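3'-5' exonuclease crn-4 (Caenorhabditis elegans, PDB 3CG7) degrades RNA and DNA as a metal-dependent 3'-5' exonuclease and takes part in DNA breakdown during apoptosis. Local coordinates at residues A[215-220]-A[255-260]; A[64-69]-A[96-101]. All coordinates share one frame; numbering follows the deposited sequence.

Overall arrangement
Interactions 1 and 2 lie on opposite sides of the chain's centre, their own centres about 28 Å apart and their nearest atoms about 12 Å apart, yet both belong to the same mixed sheet. In interaction 2, which closes along the chain before interaction 1 opens, helix 95-109 packs against the later part of strand 55-67, within the exonuclease domain. Interaction 1 pairs strands 216-219 and 253-256, the latter an outermost strand at the other side of the sheet. The magnesium ligands D25 and E27 sit on strand 20-28, between the two in the strand order. One contact thus packs a helix on the sheet at one side, whereas the other pairs its strands next to the zinc site.

Interaction 1: residues A[215-220]-A[255-260]; sequences NELLTC and TTIRAG. With ZN (zinc ion), chain C.
L217 carries its CG opposite the carbonyl carbon (chi1 -56°), which sends CD1 to I257, whose CG2 stands between its own backbone N and carbonyl carbon; the two methyls meet at 3.8 Å, the branches slanting across each other. In T255 the methyl takes the corresponding place and OG1 lies trans to the backbone N (chi1 -160°), so that CG2 rests 3.7 Å from L217 CB and comes 3.3 Å from L217 O. These apolar touches line one face of an antiparallel ladder, that of L217 and T255. L217 and T255 form its hydrogen-bonded pair: L217 N donates to T255 O at 2.8 Å, and T255 N returns a bond to L217 O at 2.6 Å. Beyond the non-hydrogen-bonded pair E216 and T256, I257 N reaches N215 O at 3.0 Å. The same oxygen also receives a CA-H...O contact from T256 CA at 3.4 Å. The amide of N215 is turned away, its OD1 bonded to the backbone N of N150, while toward strand 147-150, N215 and E216 both pair with Y148, a classic beta bulge. At the far end C220 SG binds the zinc ion at 2.4 Å, and C270, C273 and C280 complete a four-cysteine zinc site, adjoining an antiparallel edge pairing of the sheet.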
loop_
_atom_site.group_PDB
_atom_site.type_symbol
_atom_site.label_atom_id
_atom_site.label_comp_id
_atom_site.label_asym_id
_atom_site.label_seq_id
_atom_site.Cartn_x
_atom_site.Cartn_y
_atom_site.Cartn_z
ATOM N N ASN A 215 31.785 13.418 3.201
ATOM C CA ASN A 215 31.613 14.425 2.156
ATOM C C ASN A 215 30.234 15.100 2.193
ATOM O O ASN A 215 30.013 16.112 1.523
ATOM C CB ASN A 215 31.914 13.835 0.767
ATOM C CG ASN A 215 31.127 12.566 0.480
ATOM O OD1 ASN A 215 30.312 12.132 1.290
ATOM N ND2 ASN A 215 31.371 11.966 -0.678
ATOM N N GLU A 216 29.314 14.541 2.976
ATOM C CA GLU A 216 27.966 15.101 3.063
ATOM C C GLU A 216 27.477 15.316 4.495
ATOM O O GLU A 216 27.657 14.468 5.372
ATOM C CB GLU A 216 26.973 14.297 2.209
ATOM C CG GLU A 216 27.068 14.651 0.710
ATOM C CD GLU A 216 26.165 13.822 -0.201
ATOM O OE1 GLU A 216 25.219 13.163 0.292
ATOM O OE2 GLU A 216 26.405 13.827 -1.430
ATOM N N LEU A 217 26.893 16.484 4.725
ATOM C CA LEU A 217 26.396 16.862 6.034
ATOM C C LEU A 217 24.945 17.301 5.926
ATOM O O LEU A 217 24.550 17.963 4.961
ATOM C CB LEU A 217 27.238 17.998 6.624
ATOM C CG LEU A 217 28.755 17.781 6.764
ATOM C CD1 LEU A 217 29.506 19.057 6.422
ATOM C CD2 LEU A 217 29.149 17.269 8.143
ATOM N N LEU A 218 24.156 16.930 6.927
ATOM C CA LEU A 218 22.756 17.314 6.961
ATOM C C LEU A 218 22.570 18.523 7.843
ATOM O O LEU A 218 22.915 18.507 9.028
ATOM C CB LEU A 218 21.862 16.154 7.405
ATOM C CG LEU A 218 21.892 14.931 6.488
ATOM C CD1 LEU A 218 21.032 13.835 7.058
ATOM C CD2 LEU A 218 21.453 15.296 5.083
ATOM N N THR A 219 22.027 19.577 7.247
ATOM C CA THR A 219 21.919 20.861 7.909
ATOM C C THR A 219 20.465 21.335 7.923
ATOM O O THR A 219 19.658 20.911 7.097
ATOM C CB THR A 219 22.865 21.885 7.236
ATOM O OG1 THR A 219 23.124 22.962 8.134
ATOM C CG2 THR A 219 22.280 22.429 5.942
ATOM N N CYS A 220 20.134 22.206 8.867
ATOM C CA CYS A 220 18.754 22.652 9.048
ATOM C C CYS A 220 18.335 23.771 8.092
ATOM O O CYS A 220 17.146 24.103 8.001
ATOM C CB CYS A 220 18.531 23.106 10.487
ATOM S SG CYS A 220 19.605 24.482 10.968
ATOM N N THR A 255 24.382 19.154 2.628
ATOM C CA THR A 255 25.436 20.098 2.293
ATOM C C THR A 255 26.786 19.381 2.100
ATOM O O THR A 255 27.184 18.538 2.910
ATOM C CB THR A 255 25.486 21.276 3.304
ATOM O OG1 THR A 255 26.177 22.377 2.711
ATOM C CG2 THR A 255 26.151 20.880 4.618
ATOM N N THR A 256 27.450 19.698 0.992
ATOM C CA THR A 256 28.721 19.084 0.609
ATOM C C THR A 256 29.907 19.755 1.294
ATOM O O THR A 256 29.900 20.962 1.531
ATOM C CB THR A 256 28.901 19.133 -0.931
ATOM O OG1 THR A 256 27.912 18.299 -1.546
ATOM C CG2 THR A 256 30.293 18.657 -1.359
ATOM N N ILE A 257 30.917 18.957 1.614
ATOM C CA ILE A 257 32.174 19.461 2.162
ATOM C C ILE A 257 33.382 18.821 1.450
ATOM O O ILE A 257 33.395 17.610 1.201
ATOM C CB ILE A 257 32.240 19.290 3.716
ATOM C CG1 ILE A 257 33.416 20.081 4.301
ATOM C CG2 ILE A 257 32.304 17.817 4.118
ATOM C CD1 ILE A 257 33.290 20.420 5.781
ATOM N N ARG A 258 34.366 19.652 1.100
ATOM C CA ARG A 258 35.635 19.188 0.509
ATOM C C ARG A 258 36.415 18.329 1.488
ATOM O O ARG A 258 36.365 18.555 2.691
ATOM C CB ARG A 258 36.516 20.371 0.099
ATOM C CG ARG A 258 36.281 20.907 -1.301
ATOM C CD ARG A 258 37.377 21.898 -1.709
ATOM N NE ARG A 258 37.515 23.007 -0.764
ATOM C CZ ARG A 258 36.781 24.120 -0.777
ATOM N NH1 ARG A 258 35.831 24.297 -1.688
ATOM N NH2 ARG A 258 36.995 25.061 0.132
ATOM N N ALA A 259 37.153 17.362 0.956
ATOM C CA ALA A 259 37.925 16.412 1.765
ATOM C C ALA A 259 38.810 17.088 2.820
ATOM O O ALA A 259 38.782 16.707 3.989
ATOM C CB ALA A 259 38.759 15.498 0.863
ATOM N N GLY A 260 39.572 18.099 2.402
ATOM C CA GLY A 260 40.482 18.814 3.295
ATOM C C GLY A 260 39.819 19.777 4.269
ATOM O O GLY A 260 40.499 20.366 5.115
HETATM ZN ZN ZN C . 20.957 23.477 12.660
#

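Interaction 2: residues A[64-69]-A[96-101]; sequences KYVKPV and DVVYEQ
Strand 64-67 and helix 96-101 run nearly antiparallel, their axes inclined at 153° and 8.7 Å apart at the closest, with V66 and V98 the nearest residues by CA. V98 points its side chain at the strand and uses both methyls. Its CG1, trans to the backbone N (chi1 177°), meets V66 CG2 at 3.8 Å and also reaches K64 CB at 3.9 Å, spanning two residues of the strand that lie on the same side. The other methyl, CG2, sits over the backbone between them, 3.7 Å from Y65 O, and lies almost as near V66 CG2. The two valines are set at a slant to each other, and V66 offers the branch that stands opposite its carbonyl carbon, while V98 also touches F44 on strand 41-50 and D93 on strand 93-94. This is helix-on-sheet packing in the RNase H-like exonuclease fold: helix 95-109 lies against strand 55-67, which is joined to strand 41-50 through backbone bonds of K64 with F44 and V66 with I42. One turn further along the helix, Q101 stretches out beyond CG and brings its amide to the aliphatic part of K64. The two chains cross at about a right angle; OE1 of Q101 lies 3.4 Å from K64 CD, and its NE2 is 3.9 Å from K64 CE. The amide thus lies across the lysine's methylenes, CD and CE, in a van der Waals contact, the lysine chain bent at chi2 and again at chi4. Y65, in contrast, directs its side chain away from the helix, where it touches Q43 and S88, its side chain lying about 8 Å from that of E27, a magnesium ligand.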
loop_
_atom_site.group_PDB
_atom_site.type_symbol
_atom_site.label_atom_id
_atom_site.label_comp_id
_atom_site.label_asym_id
_atom_site.label_seq_id
_atom_site.Cartn_x
_atom_site.Cartn_y
_atom_site.Cartn_z
ATOM N N LYS A 64 18.234 -6.916 9.190
ATOM C CA LYS A 64 16.876 -7.142 9.654
ATOM C C LYS A 64 15.804 -6.646 8.706
ATOM O O LYS A 64 15.918 -5.575 8.107
ATOM C CB LYS A 64 16.673 -6.574 11.065
ATOM C CG LYS A 64 17.523 -7.290 12.108
ATOM C CD LYS A 64 16.859 -7.352 13.465
ATOM C CE LYS A 64 17.783 -8.031 14.492
ATOM N NZ LYS A 64 17.960 -9.475 14.201
ATOM N N TYR A 65 14.771 -7.467 8.564
ATOM C CA TYR A 65 13.545 -7.066 7.903
ATOM C C TYR A 65 12.767 -6.164 8.847
ATOM O O TYR A 65 12.916 -6.259 10.073
ATOM C CB TYR A 65 12.714 -8.293 7.557
ATOM C CG TYR A 65 13.303 -9.141 6.457
ATOM C CD1 TYR A 65 13.443 -8.635 5.157
ATOM C CD2 TYR A 65 13.713 -10.452 6.707
ATOM C CE1 TYR A 65 13.977 -9.412 4.135
ATOM C CE2 TYR A 65 14.247 -11.240 5.691
ATOM C CZ TYR A 65 14.377 -10.711 4.412
ATOM O OH TYR A 65 14.896 -11.485 3.407
ATOM N N VAL A 66 11.960 -5.274 8.271
ATOM C CA VAL A 66 11.146 -4.346 9.054
ATOM C C VAL A 66 9.699 -4.363 8.542
ATOM O O VAL A 66 9.457 -4.393 7.326
ATOM C CB VAL A 66 11.719 -2.891 9.025
ATOM C CG1 VAL A 66 10.906 -1.959 9.929
ATOM C CG2 VAL A 66 13.188 -2.856 9.420
ATOM N N LYS A 67 8.748 -4.368 9.481
ATOM C CA LYS A 67 7.317 -4.365 9.157
ATOM C C LYS A 67 6.818 -2.934 9.088
ATOM O O LYS A 67 6.865 -2.219 10.084
ATOM C CB LYS A 67 6.514 -5.135 10.212
ATOM C CG LYS A 67 5.081 -5.488 9.791
ATOM C CD LYS A 67 4.089 -5.436 10.959
ATOM C CE LYS A 67 3.934 -6.760 11.681
ATOM N NZ LYS A 67 3.408 -7.806 10.754
ATOM N N PRO A 68 6.349 -2.504 7.908
ATOM C CA PRO A 68 5.767 -1.168 7.767
ATOM C C PRO A 68 4.391 -1.069 8.425
ATOM O O PRO A 68 3.743 -2.094 8.665
ATOM C CB PRO A 68 5.653 -0.989 6.256
ATOM C CG PRO A 68 5.641 -2.364 5.695
ATOM C CD PRO A 68 6.356 -3.255 6.641
ATOM N N VAL A 69 3.962 0.152 8.735
ATOM C CA VAL A 69 2.653 0.361 9.349
ATOM C C VAL A 69 1.659 1.054 8.407
ATOM O O VAL A 69 0.466 0.773 8.465
ATOM C CB VAL A 69 2.732 1.060 10.771
ATOM C CG1 VAL A 69 3.718 0.338 11.674
ATOM C CG2 VAL A 69 3.101 2.533 10.676
ATOM N N ASP A 96 10.599 1.107 15.035
ATOM C CA ASP A 96 11.022 1.507 16.383
ATOM C C ASP A 96 11.731 0.379 17.146
ATOM O O ASP A 96 12.682 0.640 17.886
ATOM C CB ASP A 96 9.865 2.110 17.200
ATOM C CG ASP A 96 8.703 1.133 17.437
ATOM O OD1 ASP A 96 8.154 1.157 18.557
ATOM O OD2 ASP A 96 8.315 0.360 16.529
ATOM N N VAL A 97 11.287 -0.861 16.940
ATOM C CA VAL A 97 11.886 -2.023 17.600
ATOM C C VAL A 97 13.217 -2.380 16.933
ATOM O O VAL A 97 14.244 -2.516 17.610
ATOM C CB VAL A 97 10.914 -3.259 17.638
ATOM C CG1 VAL A 97 11.588 -4.479 18.259
ATOM C CG2 VAL A 97 9.649 -2.924 18.420
ATOM N N VAL A 98 13.188 -2.506 15.606
ATOM C CA VAL A 98 14.382 -2.806 14.819
ATOM C C VAL A 98 15.472 -1.744 15.002
ATOM O O VAL A 98 16.658 -2.082 15.071
ATOM C CB VAL A 98 14.053 -3.000 13.322
ATOM C CG1 VAL A 98 15.320 -3.248 12.516
ATOM C CG2 VAL A 98 13.074 -4.161 13.138
ATOM N N TYR A 99 15.068 -0.476 15.107
ATOM C CA TYR A 99 16.024 0.614 15.288
ATOM C C TYR A 99 16.675 0.558 16.660
ATOM O O TYR A 99 17.853 0.885 16.816
ATOM C CB TYR A 99 15.387 1.988 15.067
ATOM C CG TYR A 99 16.377 3.116 15.264
ATOM C CD1 TYR A 99 17.393 3.353 14.328
ATOM C CD2 TYR A 99 16.326 3.924 16.395
ATOM C CE1 TYR A 99 18.324 4.369 14.515
ATOM C CE2 TYR A 99 17.251 4.951 16.585
ATOM C CZ TYR A 99 18.246 5.164 15.642
ATOM O OH TYR A 99 19.157 6.182 15.825
ATOM N N GLU A 100 15.889 0.143 17.649
ATOM C CA GLU A 100 16.365 -0.045 19.007
ATOM C C GLU A 100 17.381 -1.196 19.051
ATOM O O GLU A 100 18.397 -1.111 19.734
ATOM C CB GLU A 100 15.162 -0.261 19.940
ATOM C CG GLU A 100 15.436 -0.924 21.284
ATOM C CD GLU A 100 16.349 -0.118 22.187
ATOM O OE1 GLU A 100 16.554 1.096 21.932
ATOM O OE2 GLU A 100 16.868 -0.712 23.163
ATOM N N GLN A 101 17.118 -2.250 18.286
ATOM C CA GLN A 101 18.062 -3.361 18.148
ATOM C C GLN A 101 19.375 -2.922 17.497
ATOM O O GLN A 101 20.444 -3.431 17.829
ATOM C CB GLN A 101 17.439 -4.492 17.338
ATOM C CG GLN A 101 16.324 -5.217 18.057
ATOM C CD GLN A 101 15.637 -6.234 17.169
ATOM O OE1 GLN A 101 15.199 -5.920 16.055
ATOM N NE2 GLN A 101 15.542 -7.466 17.655
#